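Local coordinates for lipase C (Serratia marcescens, PDB 5NEN), which serves as the membrane fusion protein of a type I secretion system that exports lipase, probably linking the inner-membrane transporter to the outer-membrane channel, at residues Q151-I156 with K224-S229; K161-S166 with G217-L222; G168-Q173 with S210-T215. One frame throughout, in Å; residues are numbered along the deposited sequence.

Contact 1: Q151-I156 with K224-S229; sequences QSMDGI and KQLLES
Leu-226 reaches across from one helix and lays its CD2 methyl against two side chains of the other, Met-153 and Ile-156. The CB of Leu-226 does not aim straight at the facing helix, but the branched end of the residue bends nearer, and there CD2 lies 3.6 Å from Met-153 CE and 3.6 Å from Ile-156 CG2. The two partners meet it differently. Ile-156 points its CB toward the facing helix and slides past Leu-226 in the opposite direction, so that its branch methyl CG2 rests on CG as well as CD2 of the leucine. Met-153 and Leu-226 cross obliquely. The thioether starts with CG beside the backbone N (chi1 -71°) and turns at chi3 (70°), a bend that carries CE onto Leu-226 CD2. A flexible, unbranched methionine suits this place, since its end can fit itself to the leucine.

Ser-229, one turn further along its helix, points its CB toward the facing helix, and its OG lies against Met-153 CG and SD, with 3.3 Å between OG and SD. This is packing; a small residue here lets the methionine chain lie close to the opposite backbone. At the margin, the amide of Gln-225 only grazes Ile-156, OE1 lying 4.3 Å from CG1. On a flank of helix 122-190, Ser-152 packs on Leu-134 of the second subunit.

The short segments run antiparallel at 168°, with axes 9.9 Å apart and Met-153 level with Leu-226. Ile-156 recurs seven residues on as Leu-163, and Leu-226 is preceded seven residues earlier by Ile-219: a seven-residue spacing consistent with an antiparallel coiled coil, as expected of the long helical hairpin of an AprE-like membrane fusion protein.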
# COMPACT_ATOMS: atom_id res chain seq x y z
N GLN A 151 16.84 -6.30 -9.73
CA GLN A 151 17.34 -7.59 -10.18
C GLN A 151 16.98 -7.88 -11.62
O GLN A 151 17.76 -8.48 -12.37
CB GLN A 151 16.80 -8.72 -9.31
CG GLN A 151 17.51 -8.90 -8.00
CD GLN A 151 16.54 -9.19 -6.88
OE1 GLN A 151 15.60 -9.97 -7.05
NE2 GLN A 151 16.75 -8.55 -5.74
N SER A 152 15.82 -7.39 -12.02
CA SER A 152 15.39 -7.52 -13.40
C SER A 152 16.30 -6.69 -14.32
O SER A 152 16.69 -7.13 -15.41
CB SER A 152 13.93 -7.12 -13.54
OG SER A 152 13.61 -6.90 -14.89
N MET A 153 16.64 -5.48 -13.90
CA MET A 153 17.56 -4.69 -14.70
C MET A 153 18.91 -5.37 -14.77
O MET A 153 19.54 -5.37 -15.81
CB MET A 153 17.71 -3.27 -14.18
CG MET A 153 16.46 -2.44 -14.40
SD MET A 153 16.56 -0.78 -13.65
CE MET A 153 17.76 0.04 -14.69
N ASP A 154 19.34 -5.98 -13.68
CA ASP A 154 20.60 -6.70 -13.72
C ASP A 154 20.47 -7.81 -14.75
O ASP A 154 21.44 -8.16 -15.42
CB ASP A 154 20.97 -7.26 -12.36
CG ASP A 154 21.67 -6.24 -11.49
OD1 ASP A 154 22.18 -5.24 -12.03
OD2 ASP A 154 21.72 -6.45 -10.26
N GLY A 155 19.28 -8.36 -14.89
CA GLY A 155 19.07 -9.40 -15.88
C GLY A 155 19.23 -8.90 -17.28
O GLY A 155 19.87 -9.55 -18.12
N ILE A 156 18.67 -7.73 -17.53
CA ILE A 156 18.86 -7.08 -18.82
C ILE A 156 20.37 -6.83 -19.08
O ILE A 156 20.86 -7.12 -20.17
CB ILE A 156 18.07 -5.76 -18.88
CG1 ILE A 156 16.64 -6.02 -19.37
CG2 ILE A 156 18.74 -4.76 -19.77
CD1 ILE A 156 15.71 -6.66 -18.33
N LYS A 224 16.44 0.14 -24.35
CA LYS A 224 15.16 0.78 -24.12
C LYS A 224 14.49 0.14 -22.91
O LYS A 224 14.01 0.85 -22.04
CB LYS A 224 14.27 0.68 -25.37
N GLN A 225 14.50 -1.18 -22.81
CA GLN A 225 13.83 -1.85 -21.70
C GLN A 225 14.43 -1.38 -20.38
O GLN A 225 13.75 -1.32 -19.37
CB GLN A 225 13.94 -3.36 -21.84
CG GLN A 225 13.35 -3.87 -23.14
CD GLN A 225 13.17 -5.38 -23.15
OE1 GLN A 225 13.42 -6.06 -22.15
NE2 GLN A 225 12.71 -5.90 -24.29
N LEU A 226 15.73 -1.11 -20.38
CA LEU A 226 16.39 -0.51 -19.22
C LEU A 226 15.83 0.87 -18.90
O LEU A 226 15.43 1.13 -17.77
CB LEU A 226 17.88 -0.33 -19.46
CG LEU A 226 18.79 -1.42 -18.98
CD1 LEU A 226 20.16 -0.84 -18.81
CD2 LEU A 226 18.28 -1.93 -17.66
N LEU A 227 15.78 1.74 -19.90
CA LEU A 227 15.24 3.07 -19.62
C LEU A 227 13.79 2.96 -19.10
O LEU A 227 13.42 3.62 -18.12
CB LEU A 227 15.31 3.98 -20.85
CG LEU A 227 16.67 4.55 -21.33
CD1 LEU A 227 16.52 5.37 -22.62
CD2 LEU A 227 17.39 5.37 -20.26
N GLU A 228 13.00 2.11 -19.73
CA GLU A 228 11.59 1.92 -19.38
C GLU A 228 11.37 1.35 -17.98
O GLU A 228 10.53 1.83 -17.23
CB GLU A 228 10.93 0.96 -20.37
CG GLU A 228 10.90 1.43 -21.80
CD GLU A 228 10.28 0.39 -22.71
OE1 GLU A 228 10.37 -0.81 -22.37
OE2 GLU A 228 9.69 0.77 -23.75
N SER A 229 12.14 0.33 -17.64
CA SER A 229 11.95 -0.29 -16.34
C SER A 229 12.40 0.70 -15.29
O SER A 229 11.73 0.88 -14.26
CB SER A 229 12.71 -1.61 -16.24
OG SER A 229 13.98 -1.40 -15.65

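Contact 2: K161-S166 with G217-L222; sequences KGLQDS and GRIGQL
Leu-163 and Ile-219 supply the apolar centre, with Leu-163 CB 3.8 Å from Ile-219 CG1. The leucine keeps CG beside its backbone N (chi1 -70°) and sends CD1 onward between two neighbours on the facing helix: Arg-218, whose CB is 3.8 Å from CD1, and Leu-222, whose CD1 is 4.1 Å from it. Leu-163 crosses both at about a right angle. Only the aliphatic root of Arg-218 takes part, which lets a charged residue border an oily seam.

A polar group packs on carbon at the other edge. The Gln-164 side chain, bent at chi2 (-69°), crosses that of Ile-219 at about a right angle, and its NE2 lies 3.5 Å from the isoleucine CD1. Its OE1 accepts a hydrogen bond from Arg-167, one turn on, which anchors the amide.

Charge stays at the periphery. The guanidinium of Arg-218 makes long, weak ion pairs with Glu-214 and with Glu-257 of the second subunit, while Gln-88 of that subunit packs on both Leu-163 and Arg-218.

Across the helices, then, cohesion is apolar and bears no directional bonds, whereas the polar ends look to their own helix or to the neighbouring subunit.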
# COMPACT_ATOMS: atom_id res chain seq x y z
N LYS A 161 25.54 -8.14 -21.88
CA LYS A 161 26.95 -8.51 -21.86
C LYS A 161 27.20 -9.55 -22.96
O LYS A 161 28.07 -9.38 -23.82
CB LYS A 161 27.36 -9.06 -20.48
N GLY A 162 26.37 -10.59 -22.97
CA GLY A 162 26.50 -11.64 -23.96
C GLY A 162 26.33 -11.06 -25.35
O GLY A 162 27.12 -11.35 -26.24
N LEU A 163 25.33 -10.22 -25.54
CA LEU A 163 25.10 -9.66 -26.86
C LEU A 163 26.30 -8.84 -27.37
O LEU A 163 26.68 -8.93 -28.54
CB LEU A 163 23.83 -8.82 -26.84
CG LEU A 163 22.55 -9.65 -26.69
CD1 LEU A 163 21.31 -8.90 -27.16
CD2 LEU A 163 22.70 -10.94 -27.46
N GLN A 164 26.90 -8.04 -26.48
CA GLN A 164 28.08 -7.26 -26.82
C GLN A 164 29.25 -8.16 -27.18
O GLN A 164 30.00 -7.89 -28.12
CB GLN A 164 28.43 -6.33 -25.66
CG GLN A 164 27.41 -5.22 -25.40
CD GLN A 164 27.39 -4.18 -26.52
OE1 GLN A 164 28.22 -4.21 -27.42
NE2 GLN A 164 26.41 -3.27 -26.48
N ASP A 165 29.44 -9.23 -26.42
CA ASP A 165 30.50 -10.17 -26.72
C ASP A 165 30.30 -10.77 -28.11
O ASP A 165 31.24 -10.85 -28.92
CB ASP A 165 30.59 -11.27 -25.65
CG ASP A 165 31.10 -10.73 -24.30
OD1 ASP A 165 31.67 -9.61 -24.26
OD2 ASP A 165 30.94 -11.44 -23.28
N SER A 166 29.07 -11.16 -28.38
CA SER A 166 28.76 -11.78 -29.65
C SER A 166 29.11 -10.77 -30.73
O SER A 166 29.82 -11.11 -31.69
CB SER A 166 27.30 -12.21 -29.71
OG SER A 166 27.03 -12.96 -30.87
N GLY A 217 19.83 -4.85 -33.09
CA GLY A 217 18.44 -4.48 -32.96
C GLY A 217 18.04 -4.92 -31.58
O GLY A 217 17.45 -4.14 -30.80
N ARG A 218 18.46 -6.13 -31.23
CA ARG A 218 18.12 -6.64 -29.91
C ARG A 218 18.72 -5.76 -28.82
O ARG A 218 18.04 -5.43 -27.83
CB ARG A 218 18.58 -8.09 -29.73
CG ARG A 218 17.66 -9.08 -30.39
CD ARG A 218 17.88 -10.47 -29.82
NE ARG A 218 18.79 -11.28 -30.62
CZ ARG A 218 18.38 -12.20 -31.49
NH1 ARG A 218 17.09 -12.42 -31.68
NH2 ARG A 218 19.28 -12.91 -32.17
N ILE A 219 19.97 -5.35 -29.01
CA ILE A 219 20.65 -4.52 -28.03
C ILE A 219 19.88 -3.23 -27.79
O ILE A 219 19.59 -2.88 -26.66
CB ILE A 219 22.12 -4.18 -28.46
CG1 ILE A 219 23.08 -5.27 -28.06
CG2 ILE A 219 22.63 -2.93 -27.79
CD1 ILE A 219 24.43 -5.07 -28.66
N GLY A 220 19.50 -2.56 -28.86
CA GLY A 220 18.82 -1.30 -28.73
C GLY A 220 17.51 -1.48 -28.00
O GLY A 220 17.18 -0.71 -27.09
N GLN A 221 16.79 -2.53 -28.38
CA GLN A 221 15.48 -2.74 -27.81
C GLN A 221 15.62 -2.92 -26.30
O GLN A 221 14.85 -2.37 -25.51
CB GLN A 221 14.80 -3.93 -28.47
CG GLN A 221 14.52 -3.71 -29.96
CD GLN A 221 13.74 -2.43 -30.30
OE1 GLN A 221 13.25 -1.71 -29.42
NE2 GLN A 221 13.65 -2.13 -31.60
N LEU A 222 16.63 -3.70 -25.92
CA LEU A 222 16.92 -3.95 -24.52
C LEU A 222 17.35 -2.68 -23.77
O LEU A 222 16.94 -2.46 -22.64
CB LEU A 222 17.99 -5.03 -24.40
CG LEU A 222 17.45 -6.42 -24.69
CD1 LEU A 222 18.50 -7.50 -24.60
CD2 LEU A 222 16.37 -6.69 -23.65

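Contact 3: G168-Q173 with S210-T215; sequences GNKQIQ and SSIDET
Lys-170 spans the gap between the helices and delivers its ammonium group to two hydroxyls on the other side. NZ donates a hydrogen bond to Ser-211 OG at 3.0 Å and a weak one to Thr-215 OG1 at 3.2 Å. The two acceptors stand four residues apart, one helical turn, so a single amine can reach both. Ser-211 presents OG anti to its backbone N (chi1 172°), whereas Thr-215 holds OG1 beside its own N (chi1 -84°).

Beneath the polar tip, the lysine methylenes do the work of an apolar residue. Extended beyond CG, the chain slides past Ile-212 in the opposite direction. Ile-212 CG1 lies against Lys-170 CB. The same Ile-212 CG1 is 3.8 Å from Lys-170 CD. A long residue that is oily along its shaft and charged at its end suits this layer. Ile-212 and Lys-170 continue the seven-residue series Ile-219 and Leu-163 of the same antiparallel helical hairpin, whose axes here run 10.0 Å apart at 165°. The isoleucine also extends CD1 to Gln-171, 3.8 Å from the backbone N and 3.9 Å from NE2; the glutamine side chain crosses that of the isoleucine at about a right angle.

Further out, Glu-214 carries the opposite charge, its OE1 6.4 Å from Lys-170 NZ. That is too far for a contact, though it may ease the lysine's charge somewhat. The carboxylate is engaged by a salt bridge to Lys-261 of the second subunit, and Gln-81 of that subunit packs on both Lys-170 and Ser-211.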
# COMPACT_ATOMS: atom_id res chain seq x y z
N GLY A 168 31.18 -8.31 -30.77
CA GLY A 168 32.62 -8.13 -30.93
C GLY A 168 33.19 -9.23 -31.79
O GLY A 168 33.87 -8.98 -32.81
N ASN A 169 32.85 -10.46 -31.45
CA ASN A 169 33.38 -11.58 -32.19
C ASN A 169 32.97 -11.52 -33.65
O ASN A 169 33.78 -11.77 -34.56
CB ASN A 169 32.92 -12.90 -31.57
CG ASN A 169 33.58 -13.15 -30.23
OD1 ASN A 169 34.31 -12.30 -29.71
ND2 ASN A 169 33.30 -14.31 -29.64
N LYS A 170 31.74 -11.11 -33.88
CA LYS A 170 31.26 -10.95 -35.24
C LYS A 170 32.04 -9.86 -35.99
O LYS A 170 32.28 -9.98 -37.19
CB LYS A 170 29.76 -10.66 -35.25
CG LYS A 170 28.88 -11.89 -35.14
CD LYS A 170 27.46 -11.53 -34.77
CE LYS A 170 26.65 -12.78 -34.49
NZ LYS A 170 25.23 -12.46 -34.13
N GLN A 171 32.42 -8.78 -35.30
CA GLN A 171 33.25 -7.76 -35.93
C GLN A 171 34.51 -8.43 -36.43
O GLN A 171 34.89 -8.28 -37.59
CB GLN A 171 33.58 -6.62 -34.98
CG GLN A 171 32.43 -5.65 -34.73
CD GLN A 171 32.18 -4.74 -35.93
OE1 GLN A 171 33.00 -4.65 -36.86
NE2 GLN A 171 31.04 -4.05 -35.91
N ILE A 172 35.12 -9.25 -35.58
CA ILE A 172 36.34 -9.94 -36.02
C ILE A 172 36.11 -10.78 -37.26
O ILE A 172 36.86 -10.68 -38.24
CB ILE A 172 36.92 -10.86 -34.94
CG1 ILE A 172 37.80 -10.07 -33.97
CG2 ILE A 172 37.73 -12.00 -35.59
CD1 ILE A 172 38.03 -10.78 -32.65
N GLN A 173 35.06 -11.59 -37.22
CA GLN A 173 34.77 -12.44 -38.37
C GLN A 173 34.60 -11.56 -39.63
O GLN A 173 35.11 -11.90 -40.70
CB GLN A 173 33.54 -13.31 -38.10
N SER A 210 24.53 -8.89 -41.51
CA SER A 210 23.10 -8.77 -41.26
C SER A 210 22.79 -9.39 -39.92
O SER A 210 21.93 -8.91 -39.17
CB SER A 210 22.29 -9.51 -42.32
OG SER A 210 22.24 -10.88 -41.97
N SER A 211 23.53 -10.45 -39.61
CA SER A 211 23.47 -11.09 -38.31
C SER A 211 23.86 -10.08 -37.22
O SER A 211 23.21 -10.00 -36.15
CB SER A 211 24.36 -12.33 -38.29
OG SER A 211 24.48 -12.89 -37.00
N ILE A 212 24.89 -9.28 -37.50
CA ILE A 212 25.34 -8.32 -36.51
C ILE A 212 24.21 -7.35 -36.23
O ILE A 212 23.90 -7.10 -35.07
CB ILE A 212 26.60 -7.50 -36.95
CG1 ILE A 212 27.90 -8.17 -36.49
CG2 ILE A 212 26.56 -6.12 -36.34
CD1 ILE A 212 29.19 -7.34 -36.70
N ASP A 213 23.56 -6.85 -37.27
CA ASP A 213 22.50 -5.90 -37.00
C ASP A 213 21.26 -6.53 -36.39
O ASP A 213 20.49 -5.83 -35.74
CB ASP A 213 22.15 -5.06 -38.24
CG ASP A 213 23.12 -3.90 -38.44
OD1 ASP A 213 24.34 -4.12 -38.32
OD2 ASP A 213 22.66 -2.75 -38.60
N GLU A 214 21.02 -7.81 -36.62
CA GLU A 214 19.97 -8.47 -35.84
C GLU A 214 20.27 -8.32 -34.36
O GLU A 214 19.45 -7.84 -33.55
CB GLU A 214 19.87 -9.94 -36.20
CG GLU A 214 18.49 -10.52 -36.07
CD GLU A 214 18.47 -11.95 -36.57
OE1 GLU A 214 19.05 -12.83 -35.89
OE2 GLU A 214 17.92 -12.19 -37.67
N THR A 215 21.51 -8.67 -34.02
CA THR A 215 21.99 -8.56 -32.65
C THR A 215 21.87 -7.14 -32.09
O THR A 215 21.38 -6.95 -30.98
CB THR A 215 23.44 -9.05 -32.56
OG1 THR A 215 23.46 -10.48 -32.41
CG2 THR A 215 24.16 -8.41 -31.39

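All three contacts join the same two helices, 122-190 and 195-270, and follow one another along the hairpin like rungs. Contact 3 is nearest the turn in sequence, with 36 residues between its segments; contact 2 encloses it, and contact 1 encloses both. Their centres are about 13 Å apart between contacts 1 and 2, 10 Å between 2 and 3, and 23 Å between 1 and 3. Neighbouring rungs touch: Ile-156 packs on the backbone of Leu-222, and Thr-215 on that of Leu-163. The three contacts therefore form one unbroken run of packing. Each also touches the second subunit, so this part of the hairpin is also a surface for meeting that subunit in the assembly.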